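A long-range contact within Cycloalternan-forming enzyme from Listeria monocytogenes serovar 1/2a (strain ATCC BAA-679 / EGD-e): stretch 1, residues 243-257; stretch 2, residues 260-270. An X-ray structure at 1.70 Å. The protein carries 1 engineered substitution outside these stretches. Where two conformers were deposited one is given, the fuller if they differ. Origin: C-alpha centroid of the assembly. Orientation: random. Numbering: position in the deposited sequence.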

ATOM      1  N   MET A 243     -17.933  12.714 -16.388  1.00 17.56           N
ATOM      2  CA  MET A 243     -17.142  13.795 -16.982  1.00 18.86           C
ATOM      3  C   MET A 243     -15.920  14.031 -16.112  1.00 18.23           C
ATOM      4  O   MET A 243     -16.042  14.080 -14.888  1.00 17.95           O
ATOM      5  CB  MET A 243     -17.956  15.077 -17.040  1.00 21.71           C
ATOM      6  CG  MET A 243     -17.226  16.216 -17.736  1.00 24.66           C
ATOM      7  SD  MET A 243     -18.458  17.373 -18.316  1.00 29.89           S
ATOM      8  CE  MET A 243     -19.169  16.310 -19.558  1.00 28.45           C
ATOM      9  N   THR A 244     -14.754  14.191 -16.743  1.00 17.87           N
ATOM     10  CA  THR A 244     -13.520  14.439 -15.999  1.00 17.72           C
ATOM     11  C   THR A 244     -12.648  15.530 -16.640  1.00 18.93           C
ATOM     12  O   THR A 244     -12.292  15.418 -17.826  1.00 19.18           O
ATOM     13  CB  THR A 244     -12.710  13.141 -15.759  1.00 16.46           C
ATOM     14  OG1 THR A 244     -11.425  13.483 -15.215  1.00 17.01           O
ATOM     15  CG2 THR A 244     -12.533  12.328 -17.073  1.00 16.31           C
ATOM     16  N   PRO A 245     -12.292  16.575 -15.863  1.00 19.91           N
ATOM     17  CA  PRO A 245     -11.421  17.643 -16.361  1.00 21.16           C
ATOM     18  C   PRO A 245      -9.998  17.116 -16.624  1.00 20.73           C
ATOM     19  O   PRO A 245      -9.604  16.097 -16.062  1.00 19.46           O
ATOM     20  CB  PRO A 245     -11.425  18.674 -15.222  1.00 22.14           C
ATOM     21  CG  PRO A 245     -11.712  17.870 -13.999  1.00 21.28           C
ATOM     22  CD  PRO A 245     -12.634  16.762 -14.436  1.00 20.19           C
ATOM     23  N   SER A 246      -9.253  17.815 -17.478  0.50 21.98           N
ATOM     24  CA  SER A 246      -7.940  17.346 -17.937  0.50 22.20           C
ATOM     25  C   SER A 246      -6.964  17.057 -16.798  0.50 21.86           C
ATOM     26  O   SER A 246      -6.154  16.129 -16.896  0.50 21.46           O
ATOM     27  CB  SER A 246      -7.311  18.346 -18.919  0.50 24.04           C
ATOM     28  OG  SER A 246      -8.086  18.447 -20.099  0.50 24.86           O
ATOM     29  N   ASP A 247      -7.055  17.838 -15.721  1.00 22.21           N
ATOM     30  CA  ASP A 247      -6.100  17.713 -14.619  1.00 22.54           C
ATOM     31  C   ASP A 247      -6.437  16.666 -13.577  1.00 21.44           C
ATOM     32  O   ASP A 247      -5.680  16.490 -12.634  1.00 21.51           O
ATOM     33  CB  ASP A 247      -5.828  19.062 -13.953  1.00 24.62           C
ATOM     34  CG  ASP A 247      -7.066  19.699 -13.350  1.00 25.79           C
ATOM     35  OD1 ASP A 247      -8.201  19.221 -13.532  1.00 25.74           O
ATOM     36  OD2 ASP A 247      -6.891  20.752 -12.717  1.00 27.86           O
ATOM     37  N   GLU A 248      -7.560  15.972 -13.728  1.00 15.71           N
ATOM     38  CA  GLU A 248      -7.977  15.053 -12.670  1.00 15.19           C
ATOM     39  C   GLU A 248      -7.071  13.823 -12.603  1.00 14.55           C
ATOM     40  O   GLU A 248      -6.789  13.215 -13.627  1.00 14.74           O
ATOM     41  CB  GLU A 248      -9.450  14.652 -12.829  1.00 15.06           C
ATOM     42  CG  GLU A 248      -9.984  13.962 -11.573  1.00 15.11           C
ATOM     43  CD  GLU A 248     -11.468  13.661 -11.628  1.00 15.30           C
ATOM     44  OE1 GLU A 248     -12.081  13.766 -12.713  1.00 15.90           O
ATOM     45  OE2 GLU A 248     -12.020  13.284 -10.573  1.00 15.55           O
ATOM     46  N   ALA A 249      -6.574  13.516 -11.399  1.00 14.04           N
ATOM     47  CA  ALA A 249      -5.726  12.338 -11.169  1.00 13.75           C
ATOM     48  C   ALA A 249      -6.525  11.251 -10.451  1.00 13.33           C
ATOM     49  O   ALA A 249      -7.412  11.561  -9.627  1.00 13.42           O
ATOM     50  CB  ALA A 249      -4.508  12.713 -10.358  1.00 13.61           C
ATOM     51  N   PHE A 250      -6.219   9.985 -10.766  1.00 13.20           N
ATOM     52  CA  PHE A 250      -6.963   8.848 -10.234  1.00 12.92           C
ATOM     53  C   PHE A 250      -6.026   7.832  -9.615  1.00 12.50           C
ATOM     54  O   PHE A 250      -5.160   7.270 -10.311  1.00 12.81           O
ATOM     55  CB  PHE A 250      -7.756   8.164 -11.345  1.00 12.86           C
ATOM     56  CG  PHE A 250      -8.734   9.075 -12.031  1.00 13.37           C
ATOM     57  CD1 PHE A 250      -9.944   9.419 -11.406  1.00 13.35           C
ATOM     58  CD2 PHE A 250      -8.466   9.569 -13.323  1.00 13.65           C
ATOM     59  CE1 PHE A 250     -10.869  10.245 -12.057  1.00 13.85           C
ATOM     60  CE2 PHE A 250      -9.385  10.404 -13.976  1.00 14.15           C
ATOM     61  CZ  PHE A 250     -10.587  10.736 -13.343  1.00 14.32           C
ATOM     62  N   TYR A 251      -6.226   7.591  -8.326  1.00 12.03           N
ATOM     63  CA  TYR A 251      -5.296   6.795  -7.536  1.00 11.93           C
ATOM     64  C   TYR A 251      -5.939   5.540  -7.004  1.00 11.61           C
ATOM     65  O   TYR A 251      -7.147   5.492  -6.829  1.00 11.79           O
ATOM     66  CB  TYR A 251      -4.824   7.617  -6.338  1.00 12.21           C
ATOM     67  CG  TYR A 251      -4.259   8.974  -6.693  1.00 12.82           C
ATOM     68  CD1 TYR A 251      -3.036   9.102  -7.352  1.00 12.91           C
ATOM     69  CD2 TYR A 251      -4.937  10.143  -6.319  1.00 13.17           C
ATOM     70  CE1 TYR A 251      -2.506  10.370  -7.637  1.00 13.40           C
ATOM     71  CE2 TYR A 251      -4.417  11.403  -6.596  1.00 13.67           C
ATOM     72  CZ  TYR A 251      -3.202  11.509  -7.250  1.00 13.65           C
ATOM     73  OH  TYR A 251      -2.695  12.760  -7.541  1.00 14.24           O
ATOM     74  N   GLY A 252      -5.117   4.532  -6.711  1.00 11.20           N
ATOM     75  CA  GLY A 252      -5.583   3.330  -6.037  1.00 11.07           C
ATOM     76  C   GLY A 252      -5.777   2.175  -6.999  1.00 10.89           C
ATOM     77  O   GLY A 252      -4.840   1.765  -7.655  1.00 10.69           O
ATOM     78  N   PHE A 253      -7.022   1.692  -7.097  1.00 10.91           N
ATOM     79  CA  PHE A 253      -7.398   0.517  -7.911  1.00 11.07           C
ATOM     80  C   PHE A 253      -6.769  -0.794  -7.433  1.00 11.08           C
ATOM     81  O   PHE A 253      -6.616  -1.748  -8.208  1.00 10.79           O
ATOM     82  CB  PHE A 253      -7.118   0.721  -9.414  1.00 11.22           C
ATOM     83  CG  PHE A 253      -7.756   1.956 -10.005  1.00 11.51           C
ATOM     84  CD1 PHE A 253      -7.091   3.187  -9.979  1.00 11.65           C
ATOM     85  CD2 PHE A 253      -9.009   1.884 -10.637  1.00 11.77           C
ATOM     86  CE1 PHE A 253      -7.650   4.323 -10.556  1.00 12.00           C
ATOM     87  CE2 PHE A 253      -9.577   3.031 -11.241  1.00 12.26           C
ATOM     88  CZ  PHE A 253      -8.892   4.256 -11.200  1.00 12.23           C
ATOM     89  N   GLY A 254      -6.421  -0.850  -6.150  1.00 11.02           N
ATOM     90  CA  GLY A 254      -5.633  -1.974  -5.651  1.00 11.08           C
ATOM     91  C   GLY A 254      -4.149  -1.689  -5.726  1.00 11.43           C
ATOM     92  O   GLY A 254      -3.710  -0.559  -5.481  1.00 12.03           O
ATOM     93  N   GLU A 255      -3.375  -2.725  -6.013  1.00 11.30           N
ATOM     94  CA  GLU A 255      -1.921  -2.633  -6.037  1.00 11.43           C
ATOM     95  C   GLU A 255      -1.503  -2.576  -7.516  1.00 11.52           C
ATOM     96  O   GLU A 255      -1.774  -3.510  -8.285  1.00 12.16           O
ATOM     97  CB  GLU A 255      -1.342  -3.844  -5.321  1.00 11.72           C
ATOM     98  CG  GLU A 255       0.180  -3.865  -5.304  1.00 11.94           C
ATOM     99  CD  GLU A 255       0.706  -5.095  -4.594  1.00 12.63           C
ATOM    100  OE1 GLU A 255       0.071  -6.167  -4.756  1.00 13.14           O
ATOM    101  OE2 GLU A 255       1.722  -4.980  -3.882  1.00 12.07           O
ATOM    102  N   ARG A 256      -0.914  -1.455  -7.925  1.00 11.41           N
ATOM    103  CA  ARG A 256      -0.615  -1.221  -9.347  1.00 11.32           C
ATOM    104  C   ARG A 256       0.864  -0.908  -9.509  1.00 11.57           C
ATOM    105  O   ARG A 256       1.430  -0.150  -8.717  1.00 11.60           O
ATOM    106  CB  ARG A 256      -1.492  -0.077  -9.891  1.00 11.41           C
ATOM    107  CG  ARG A 256      -3.005  -0.338  -9.768  1.00 11.52           C
ATOM    108  CD  ARG A 256      -3.419  -1.459 -10.712  1.00 11.94           C
ATOM    109  NE  ARG A 256      -4.759  -1.969 -10.460  1.00 11.92           N
ATOM    110  CZ  ARG A 256      -5.370  -2.852 -11.228  1.00 12.09           C
ATOM    111  NH1 ARG A 256      -4.790  -3.298 -12.350  1.00 12.71           N
ATOM    112  NH2 ARG A 256      -6.585  -3.266 -10.901  1.00 12.33           N
ATOM    113  N   TYR A 257       1.481  -1.495 -10.539  1.00 11.64           N
ATOM    114  CA  TYR A 257       2.943  -1.487 -10.687  1.00 11.98           C
ATOM    115  C   TYR A 257       3.433  -0.535 -11.765  1.00 12.11           C
ATOM    116  O   TYR A 257       4.649  -0.237 -11.850  1.00 11.82           O
ATOM    117  CB  TYR A 257       3.417  -2.921 -11.025  1.00 11.99           C
ATOM    118  CG  TYR A 257       3.195  -3.925  -9.912  1.00 12.00           C
ATOM    119  CD1 TYR A 257       1.906  -4.445  -9.648  1.00 11.95           C
ATOM    120  CD2 TYR A 257       4.266  -4.374  -9.141  1.00 12.32           C
ATOM    121  CE1 TYR A 257       1.693  -5.385  -8.632  1.00 12.06           C
ATOM    122  CE2 TYR A 257       4.073  -5.311  -8.115  1.00 12.00           C
ATOM    123  CZ  TYR A 257       2.780  -5.808  -7.876  1.00 12.06           C
ATOM    124  OH  TYR A 257       2.571  -6.730  -6.891  1.00 12.13           O
ATOM    125  N   ILE A 260       1.170   5.368 -10.497  1.00 13.12           N
ATOM    126  CA  ILE A 260       0.280   5.704  -9.368  1.00 13.01           C
ATOM    127  C   ILE A 260      -0.969   6.499  -9.781  1.00 13.05           C
ATOM    128  O   ILE A 260      -1.946   6.562  -9.039  1.00 13.29           O
ATOM    129  CB  ILE A 260       1.030   6.352  -8.171  1.00 13.62           C
ATOM    130  CG1 ILE A 260       1.718   7.663  -8.557  1.00 13.93           C
ATOM    131  CG2 ILE A 260       2.024   5.340  -7.584  1.00 13.22           C
ATOM    132  CD1 ILE A 260       0.882   8.901  -8.353  1.00 14.84           C
ATOM    133  N   ASN A 261      -0.915   7.129 -10.950  1.00 12.89           N
ATOM    134  CA  ASN A 261      -2.035   7.904 -11.463  1.00 12.95           C
ATOM    135  C   ASN A 261      -2.540   7.219 -12.728  1.00 12.80           C
ATOM    136  O   ASN A 261      -1.873   7.235 -13.751  1.00 12.96           O
ATOM    137  CB  ASN A 261      -1.572   9.335 -11.754  1.00 13.40           C
ATOM    138  CG  ASN A 261      -2.644  10.186 -12.420  1.00 13.58           C
ATOM    139  OD1 ASN A 261      -3.773   9.739 -12.672  1.00 13.52           O
ATOM    140  ND2 ASN A 261      -2.280  11.419 -12.737  1.00 14.50           N
ATOM    141  N   GLN A 262      -3.725   6.629 -12.658  1.00 12.71           N
ATOM    142  CA  GLN A 262      -4.237   5.797 -13.749  1.00 12.89           C
ATOM    143  C   GLN A 262      -4.890   6.571 -14.889  1.00 13.38           C
ATOM    144  O   GLN A 262      -5.393   5.961 -15.814  1.00 13.37           O
ATOM    145  CB  GLN A 262      -5.214   4.734 -13.198  1.00 12.82           C
ATOM    146  CG  GLN A 262      -4.561   3.738 -12.227  1.00 12.85           C
ATOM    147  CD  GLN A 262      -3.517   2.825 -12.874  1.00 13.20           C
ATOM    148  OE1 GLN A 262      -3.589   2.520 -14.066  1.00 13.94           O
ATOM    149  NE2 GLN A 262      -2.559   2.376 -12.087  1.00 13.07           N
ATOM    150  N   ARG A 263      -4.863   7.904 -14.862  1.00 13.72           N
ATOM    151  CA  ARG A 263      -5.430   8.648 -16.001  1.00 14.30           C
ATOM    152  C   ARG A 263      -4.749   8.208 -17.301  1.00 14.80           C
ATOM    153  O   ARG A 263      -3.537   8.145 -17.369  1.00 15.10           O
ATOM    154  CB  ARG A 263      -5.345  10.169 -15.819  1.00 14.37           C
ATOM    155  CG  ARG A 263      -6.270  10.912 -16.789  1.00 15.00           C
ATOM    156  CD  ARG A 263      -5.992  12.419 -16.873  1.00 15.54           C
ATOM    157  NE  ARG A 263      -7.011  13.022 -17.723  1.00 16.24           N
ATOM    158  CZ  ARG A 263      -8.213  13.384 -17.279  1.00 16.43           C
ATOM    159  NH1 ARG A 263      -8.529  13.227 -15.989  1.00 16.42           N
ATOM    160  NH2 ARG A 263      -9.112  13.879 -18.123  1.00 16.74           N
ATOM    161  N   GLY A 264      -5.562   7.879 -18.300  1.00 15.33           N
ATOM    162  CA  GLY A 264      -5.105   7.387 -19.595  1.00 15.84           C
ATOM    163  C   GLY A 264      -5.194   5.884 -19.772  1.00 16.04           C
ATOM    164  O   GLY A 264      -5.071   5.401 -20.906  1.00 16.44           O
ATOM    165  N   LYS A 265      -5.398   5.153 -18.673  1.00 15.58           N
ATOM    166  CA  LYS A 265      -5.346   3.688 -18.676  1.00 15.69           C
ATOM    167  C   LYS A 265      -6.744   3.070 -18.631  1.00 15.67           C
ATOM    168  O   LYS A 265      -7.675   3.634 -18.019  1.00 14.95           O
ATOM    169  CB  LYS A 265      -4.590   3.151 -17.440  1.00 16.04           C
ATOM    170  CG  LYS A 265      -3.139   3.598 -17.230  1.00 17.11           C
ATOM    171  CD  LYS A 265      -2.207   2.813 -18.124  1.00 17.88           C
ATOM    172  CE  LYS A 265      -0.747   3.118 -17.800  1.00 18.45           C
ATOM    173  NZ  LYS A 265       0.071   2.696 -18.972  1.00 20.25           N
ATOM    174  N   ASP A 266      -6.858   1.882 -19.234  1.00 15.96           N
ATOM    175  CA  ASP A 266      -7.983   0.972 -18.990  1.00 16.26           C
ATOM    176  C   ASP A 266      -7.534   0.026 -17.897  1.00 15.46           C
ATOM    177  O   ASP A 266      -6.657  -0.791 -18.122  1.00 15.93           O
ATOM    178  CB  ASP A 266      -8.329   0.163 -20.245  1.00 17.43           C
ATOM    179  CG  ASP A 266      -8.922   1.013 -21.334  1.00 18.92           C
ATOM    180  OD1 ASP A 266      -9.840   1.793 -21.031  1.00 18.99           O
ATOM    181  OD2 ASP A 266      -8.463   0.914 -22.496  1.00 20.34           O
ATOM    182  N   VAL A 267      -8.130   0.149 -16.721  1.00 14.44           N
ATOM    183  CA  VAL A 267      -7.687  -0.595 -15.534  1.00 13.75           C
ATOM    184  C   VAL A 267      -8.597  -1.797 -15.334  1.00 13.79           C
ATOM    185  O   VAL A 267      -9.810  -1.640 -15.207  1.00 13.82           O
ATOM    186  CB  VAL A 267      -7.722   0.293 -14.272  1.00 13.62           C
ATOM    187  CG1 VAL A 267      -7.132  -0.456 -13.095  1.00 13.12           C
ATOM    188  CG2 VAL A 267      -6.960   1.600 -14.493  1.00 13.78           C
ATOM    189  N   GLU A 268      -8.003  -2.992 -15.292  1.00 13.61           N
ATOM    190  CA  GLU A 268      -8.785  -4.222 -15.124  1.00 13.76           C
ATOM    191  C   GLU A 268      -8.789  -4.615 -13.653  1.00 13.03           C
ATOM    192  O   GLU A 268      -7.716  -4.766 -13.058  1.00 13.00           O
ATOM    193  CB  GLU A 268      -8.146  -5.380 -15.906  1.00 14.58           C
ATOM    194  CG  GLU A 268      -7.890  -5.098 -17.372  1.00 16.05           C
ATOM    195  CD  GLU A 268      -9.131  -4.765 -18.188  1.00 17.75           C
ATOM    196  OE1 GLU A 268     -10.279  -5.103 -17.810  1.00 17.86           O
ATOM    197  OE2 GLU A 268      -8.948  -4.170 -19.272  1.00 19.94           O
ATOM    198  N   THR A 269      -9.983  -4.794 -13.092  1.00 12.59           N
ATOM    199  CA  THR A 269     -10.123  -5.320 -11.751  1.00 12.19           C
ATOM    200  C   THR A 269     -10.139  -6.845 -11.874  1.00 12.19           C
ATOM    201  O   THR A 269     -11.183  -7.471 -12.039  1.00 11.97           O
ATOM    202  CB  THR A 269     -11.395  -4.807 -11.052  1.00 12.50           C
ATOM    203  OG1 THR A 269     -11.495  -3.388 -11.243  1.00 12.48           O
ATOM    204  CG2 THR A 269     -11.315  -5.106  -9.536  1.00 12.03           C
ATOM    205  N   TYR A 270      -8.952  -7.425 -11.834  1.00 12.26           N
ATOM    206  CA  TYR A 270      -8.794  -8.836 -12.167  1.00 12.94           C
ATOM    207  C   TYR A 270      -7.514  -9.315 -11.510  1.00 13.01           C
ATOM    208  O   TYR A 270      -6.410  -8.890 -11.896  1.00 13.56           O
ATOM    209  CB  TYR A 270      -8.659  -8.974 -13.692  1.00 13.45           C
ATOM    210  CG  TYR A 270      -8.683 -10.393 -14.213  1.00 14.16           C
ATOM    211  CD1 TYR A 270      -9.902 -11.101 -14.331  1.00 14.78           C
ATOM    212  CD2 TYR A 270      -7.505 -11.010 -14.662  1.00 14.56           C
ATOM    213  CE1 TYR A 270      -9.934 -12.393 -14.848  1.00 15.29           C
ATOM    214  CE2 TYR A 270      -7.529 -12.294 -15.181  1.00 15.12           C
ATOM    215  CZ  TYR A 270      -8.734 -12.980 -15.269  1.00 15.48           C
ATOM    216  OH  TYR A 270      -8.730 -14.253 -15.800  1.00 16.54           O
TER
HETATM  217  O   HOH W   1      -3.879  13.508 -14.000  1.00 20.62           O
HETATM  218  O   HOH W   2      -2.979   3.134  -9.209  1.00 12.77           O
HETATM  219  O   HOH W   3      -2.301   5.096  -6.845  1.00 13.44           O
HETATM  220  O   HOH W   4      -9.270  -2.114 -10.155  1.00 15.19           O

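Two arginines, one from each stretch, do much of the work of this contact, and both reach backbone carbonyls of the partner. The stretches bury 695 Å² between them, summed over both sides, with Arg263 and Arg256 covered most. Arg263 starts with its CA-to-CB bond sideways to stretch 1, yet chi1, chi2 and chi3 are all t, so the chain is fully extended, and chi4 of 84° then turns the guanidinium out of the chain's path. Its NH1 donates to Glu248 O (2.9 Å) and to Thr244 OG1 (3.0 Å), both at the edge of the guanidinium where its N-H bonds point. Glu248 closes a type I turn that begins at Pro245, and Thr244 comes just before it. Thr244, with chi1 t, is a link in a relay: its OG1 accepts from Arg263 NH1 and donates to Glu248 OE1 at 2.6 Å. The long arm of Arg263 also packs against Phe250, whose CE2 lies 3.6 Å from Arg263 NH1.

Next to this anchor the backbones meet as Phe250 and Asn261 draw level. Gln262 N donates to Phe250 O (2.8 Å), and Phe250 N donates to Asn261 OD1 (3.1 Å). A side-chain amide thus stands where a backbone carbonyl might have been: with chi1 t and chi2 near 0°, Asn261 presents OD1 both to Phe250 N and, within its own stretch, to Arg263 N, two residues on, at 3.1 Å. Its ND2 reaches a water that in turn donates to Glu248 O. Another water bridges Ile260 O and Gly252 N, which are too far apart to bond directly. Gly252, with phi/psi of 102/-118, adopts angles at which a CB would jam against the preceding carbonyl oxygen.

Apolar groups fill in around this polar frame. Ile260, chi1 p, brings CD1 to 3.8 Å from Tyr251 CE1, while Ile260 O lies at the edge of the tyrosine ring. Phe253, chi1 m, sits where the chain turns a corner and points toward stretch 2; Val267 CG2 lies over one face of its ring, and Gln262 CG lies 3.4 Å from Phe253 CD1. Gln262, bent m, m, has NE2 bound to a water held by Gly252 O.

Arg256 bends twice (chi1 and chi2 both m) before straightening at chi3 t. Its NE and NH2 clasp Phe253 O, at 2.9 and 3.1 Å. NH2 also donates to Glu268 O at 2.9 Å, with a weak bond from NH1 to the same oxygen at 3.3 Å. Beta-branched Val267, pointing toward stretch 1, sets CG1 over the guanidinium face, 3.5 Å from Arg256 CZ, leaving the edge free for hydrogen bonding.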